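One contact in two related proteins. Structure 1 is superoxide dismutase [Mn/Fe] from Aeropyrum pernix, which catalyses the dismutation of superoxide to oxygen and hydrogen peroxide and is cambialistic, working with either manganese or iron: PDB 3AK2 (chain A, 1.35 Å), residues G97-D102 and D194-L199. Structure 2 is superoxide dismutase from Acidilobus saccharovorans: PDB 4FFK (chain B, 1.76 Å), residues G110-D115 and D207-Y212. Both blocks share one frame: the second was fitted to the first on N, CA, C and O of the twelve residues, RMSD 0.33 Å. Numbering follows each deposited sequence.

Structure 1 (3AK2); sequences GGRVAD and DVEKRL.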
# COMPACT_ATOMS: atom_id res chain seq x y z
N GLY A 97 1.39 -36.04 -2.45
CA GLY A 97 0.93 -36.89 -3.54
C GLY A 97 -0.35 -36.31 -4.12
O GLY A 97 -0.59 -35.10 -4.04
N GLY A 98 -1.16 -37.17 -4.73
CA GLY A 98 -2.48 -36.81 -5.22
C GLY A 98 -2.53 -35.68 -6.24
O GLY A 98 -1.61 -35.52 -7.04
N ARG A 99 -3.61 -34.92 -6.18
CA ARG A 99 -3.86 -33.84 -7.13
C ARG A 99 -2.88 -32.68 -6.96
O ARG A 99 -2.49 -32.05 -7.94
CB ARG A 99 -5.31 -33.34 -7.04
CG ARG A 99 -6.38 -34.41 -7.25
CD ARG A 99 -6.39 -34.98 -8.68
NE ARG A 99 -6.77 -34.00 -9.69
CZ ARG A 99 -8.02 -33.72 -10.06
NH1 ARG A 99 -8.26 -32.81 -10.99
NH2 ARG A 99 -9.05 -34.35 -9.49
N VAL A 100 -2.48 -32.42 -5.71
CA VAL A 100 -1.48 -31.38 -5.42
C VAL A 100 -0.17 -31.69 -6.14
O VAL A 100 0.37 -30.83 -6.84
CB VAL A 100 -1.24 -31.22 -3.89
CG1 VAL A 100 -0.01 -30.37 -3.61
CG2 VAL A 100 -2.46 -30.61 -3.22
N ALA A 101 0.34 -32.91 -5.98
CA ALA A 101 1.56 -33.32 -6.66
C ALA A 101 1.42 -33.26 -8.18
O ALA A 101 2.34 -32.86 -8.88
CB ALA A 101 1.98 -34.71 -6.23
N ASP A 102 0.24 -33.64 -8.68
CA ASP A 102 -0.01 -33.63 -10.12
C ASP A 102 0.09 -32.22 -10.70
O ASP A 102 0.77 -32.00 -11.70
CB ASP A 102 -1.36 -34.25 -10.46
CG ASP A 102 -1.60 -34.32 -11.95
OD1 ASP A 102 -0.79 -34.95 -12.65
OD2 ASP A 102 -2.60 -33.73 -12.42
N ASP A 194 -4.17 -31.61 4.43
CA ASP A 194 -5.04 -30.44 4.47
C ASP A 194 -5.00 -29.71 3.13
O ASP A 194 -6.05 -29.34 2.60
CB ASP A 194 -4.62 -29.51 5.61
CG ASP A 194 -5.49 -28.27 5.68
OD1 ASP A 194 -6.60 -28.34 6.25
OD2 ASP A 194 -5.04 -27.22 5.18
N VAL A 195 -3.81 -29.53 2.58
CA VAL A 195 -3.65 -28.85 1.29
C VAL A 195 -4.41 -29.60 0.19
O VAL A 195 -5.10 -28.99 -0.63
CB VAL A 195 -2.16 -28.65 0.91
CG1 VAL A 195 -2.04 -27.92 -0.42
CG2 VAL A 195 -1.43 -27.87 1.99
N GLU A 196 -4.28 -30.93 0.18
CA GLU A 196 -4.99 -31.78 -0.78
C GLU A 196 -6.51 -31.63 -0.67
O GLU A 196 -7.21 -31.50 -1.68
CB GLU A 196 -4.58 -33.25 -0.59
CG GLU A 196 -5.20 -34.24 -1.58
CD GLU A 196 -4.58 -34.17 -2.98
OE1 GLU A 196 -3.52 -33.54 -3.15
OE2 GLU A 196 -5.17 -34.77 -3.91
N LYS A 197 -7.01 -31.62 0.56
CA LYS A 197 -8.44 -31.44 0.79
C LYS A 197 -8.93 -30.06 0.33
O LYS A 197 -10.03 -29.94 -0.22
CB LYS A 197 -8.79 -31.69 2.26
CG LYS A 197 -8.79 -33.17 2.62
CD LYS A 197 -9.00 -33.37 4.11
CE LYS A 197 -9.30 -34.83 4.44
NZ LYS A 197 -8.26 -35.77 3.94
N ARG A 198 -8.11 -29.04 0.55
CA ARG A 198 -8.43 -27.69 0.07
C ARG A 198 -8.46 -27.62 -1.46
O ARG A 198 -9.39 -27.05 -2.04
CB ARG A 198 -7.46 -26.66 0.65
CG ARG A 198 -7.69 -26.45 2.12
CD ARG A 198 -6.74 -25.45 2.77
NE ARG A 198 -6.94 -25.52 4.21
CZ ARG A 198 -7.90 -24.88 4.88
NH1 ARG A 198 -8.73 -24.06 4.26
NH2 ARG A 198 -8.00 -25.05 6.19
N LEU A 199 -7.47 -28.23 -2.10
CA LEU A 199 -7.45 -28.29 -3.55
C LEU A 199 -8.67 -29.03 -4.11
O LEU A 199 -9.26 -28.59 -5.09
CB LEU A 199 -6.15 -28.91 -4.05
CG LEU A 199 -6.01 -29.05 -5.57
CD1 LEU A 199 -6.16 -27.71 -6.28
CD2 LEU A 199 -4.69 -29.68 -5.94
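The carboxylate of Glu196, on helix 192-205, reaches the first turn of helix 98-108 and takes two backbone N-H groups there. Its OE1 accepts from Val100 N at 3.0 Å on the syn side, and its OE2 accepts from Arg99 N at 2.8 Å. The amino end of helix 98-108 probably favours the negative charge of Glu196. CG of Glu196 stands anti to its backbone N (chi1 -177°) and the chain bends at chi2, which carries the carboxylate across to the neighbouring helix. In the C-terminal domain of the Fe/Mn superoxide dismutase fold, the short helical segments 98-102 and 194-199 cross at 83°. In the tight part CG2 of Val100 lies 3.6 Å from CD2 of Leu199 and 3.9 Å from CG1 of Val195, and presses on OE1 of Glu196 at 3.1 Å; Val195 and Leu199 also rest on Ile161 of strand 159-165. The loose side belongs to Arg99. Its CB stays 3.9 Å from CD2 of Leu199, while the bent chain carries the guanidinium toward solvent.

Structure 2 (4FFK); sequences GGAIGD and DVEARY.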
# COMPACT_ATOMS: atom_id res chain seq x y z
N GLY B 110 1.67 -35.90 -2.84
CA GLY B 110 1.12 -36.82 -3.85
C GLY B 110 -0.29 -36.36 -4.15
O GLY B 110 -0.63 -35.22 -3.82
N GLY B 111 -1.12 -37.23 -4.75
CA GLY B 111 -2.52 -36.89 -5.07
C GLY B 111 -2.62 -35.81 -6.14
O GLY B 111 -1.64 -35.54 -6.87
N ALA B 112 -3.80 -35.18 -6.24
CA ALA B 112 -4.05 -34.23 -7.31
C ALA B 112 -3.09 -33.02 -7.14
O ALA B 112 -2.52 -32.51 -8.13
CB ALA B 112 -5.51 -33.80 -7.32
N ILE B 113 -2.86 -32.63 -5.88
CA ILE B 113 -2.02 -31.45 -5.60
C ILE B 113 -0.58 -31.64 -6.07
O ILE B 113 -0.05 -30.79 -6.75
CB ILE B 113 -2.12 -30.93 -4.10
CG1 ILE B 113 -1.51 -29.52 -3.98
CG2 ILE B 113 -1.45 -31.84 -3.10
CD1 ILE B 113 -2.18 -28.53 -4.79
N GLY B 114 0.01 -32.80 -5.77
CA GLY B 114 1.33 -33.12 -6.22
C GLY B 114 1.41 -33.06 -7.72
O GLY B 114 2.35 -32.54 -8.28
N ASP B 115 0.41 -33.64 -8.39
CA ASP B 115 0.36 -33.61 -9.85
C ASP B 115 0.16 -32.20 -10.38
O ASP B 115 0.77 -31.77 -11.39
CB ASP B 115 -0.79 -34.50 -10.32
CG ASP B 115 -0.49 -35.99 -10.16
OD1 ASP B 115 0.70 -36.37 -10.19
OD2 ASP B 115 -1.46 -36.75 -10.01
N ASP B 207 -4.04 -31.82 4.11
CA ASP B 207 -4.82 -30.62 4.31
C ASP B 207 -4.88 -29.81 3.01
O ASP B 207 -5.97 -29.44 2.59
CB ASP B 207 -4.22 -29.76 5.40
CG ASP B 207 -4.82 -28.37 5.39
OD1 ASP B 207 -5.95 -28.21 5.83
OD2 ASP B 207 -4.16 -27.47 4.84
N VAL B 208 -3.73 -29.56 2.40
CA VAL B 208 -3.61 -28.81 1.14
C VAL B 208 -4.38 -29.51 0.01
O VAL B 208 -5.25 -28.94 -0.66
CB VAL B 208 -2.14 -28.61 0.71
CG1 VAL B 208 -2.03 -27.90 -0.61
CG2 VAL B 208 -1.35 -27.83 1.74
N GLU B 209 -4.09 -30.79 -0.16
CA GLU B 209 -4.89 -31.62 -1.05
C GLU B 209 -6.39 -31.45 -0.85
O GLU B 209 -7.11 -31.23 -1.82
CB GLU B 209 -4.51 -33.11 -0.83
CG GLU B 209 -5.35 -34.08 -1.69
CD GLU B 209 -5.25 -33.86 -3.20
OE1 GLU B 209 -4.36 -33.14 -3.72
OE2 GLU B 209 -6.09 -34.45 -3.91
N ALA B 210 -6.86 -31.55 0.38
CA ALA B 210 -8.30 -31.49 0.66
C ALA B 210 -8.82 -30.12 0.25
O ALA B 210 -9.92 -29.99 -0.30
CB ALA B 210 -8.60 -31.74 2.13
N ARG B 211 -8.02 -29.09 0.53
CA ARG B 211 -8.44 -27.73 0.16
C ARG B 211 -8.47 -27.60 -1.36
O ARG B 211 -9.38 -27.02 -1.92
CB ARG B 211 -7.51 -26.69 0.76
CG ARG B 211 -8.04 -25.25 0.60
CD ARG B 211 -7.47 -24.27 1.68
NE ARG B 211 -7.74 -24.70 3.06
CZ ARG B 211 -6.88 -25.44 3.78
NH1 ARG B 211 -5.72 -25.82 3.26
NH2 ARG B 211 -7.19 -25.80 5.01
N TYR B 212 -7.48 -28.16 -2.01
CA TYR B 212 -7.39 -28.10 -3.43
C TYR B 212 -8.55 -28.85 -4.07
O TYR B 212 -9.10 -28.38 -5.06
CB TYR B 212 -6.06 -28.67 -3.86
CG TYR B 212 -5.88 -28.82 -5.32
CD1 TYR B 212 -5.55 -30.06 -5.85
CD2 TYR B 212 -6.01 -27.75 -6.18
CE1 TYR B 212 -5.35 -30.20 -7.21
CE2 TYR B 212 -5.82 -27.87 -7.51
CZ TYR B 212 -5.49 -29.12 -8.03
OH TYR B 212 -5.30 -29.22 -9.35
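Glu209 sends its carboxylate to the first turn of helix 111-121, where two backbone N-H groups meet it. OE1 accepts from Ile113 N at 2.7 Å through its syn lone pair; OE2 takes a weak bond from Ala112 N at 3.3 Å. The amino end of helix 111-121 probably favours the negative charge of Glu209. The bend at chi2 (60°) turns the Glu209 carboxylate across to the other helix; OE2 is also bonded by Gln213. The short helical segments 111-115 and 207-212 cross at 88°. In the tight part, CD1 of Ile113 sits over one face of the Tyr212 ring, 3.7 Å from its CG, in a CH-pi contact offset toward the rim. CG1 of Ile113 approaches CG1 of Val208 at 3.8 Å, and CG2 of Ile113 presses on OE1 of Glu209 at 3.2 Å; Val208 and Tyr212 also rest on Leu174 of strand 172-178. On the more open side is Ala112, partly exposed, whose side chain ends at CB, 3.6 Å from CE1 of Tyr212 at the ring edge.

Structure 1 against structure 2
Both structures keep the same backbone course, and in both the carboxylate of Glu196(A) or Glu209(B) accepts a backbone N-H, from Val100(A) N to Glu196(A) OE1 and from Ile113(B) N to Glu209(B) OE1. The side chain of Val195(A) and its counterpart Val208(B) hold their place. In the buried part two exchanges lie side by side. Leu199(A) stands against Tyr212(B): their CG atoms lie 0.4 Å apart after superposition and CD1 of Leu199(A) and CD2 of Tyr212(B) are 0.2 Å apart, so the ring starts where the leucine branches, but CE1, CZ and OH of Tyr212(B) reach further. Beside it is Val100(A) against Ile113(B), with CB atoms 1.0 Å apart; CG1, CG2 and CD1 of Ile113(B) have no counterpart in Val100(A), nor have CG1 and CG2 of Val100(A) in Ile113(B). Both pairs, Val100(A) with Leu199(A) and Ile113(B) with Tyr212(B), stay in touch. At the edge, Arg99(A) and Ala112(B) share the CB position, where Arg99(A) CB touches Glu196(A) OE2 and Ala112(B) CB touches Glu209(B) OE2; the rest of the arginine chain, with its charge, is absent from Ala112(B). Away from the contact, Ala101(A) CB touches Gly97(A) O at 3.4 Å where Gly114(B) has no side chain, and CG to NZ of exposed Lys197(A), with their charge, have no counterpart in Ala210(B).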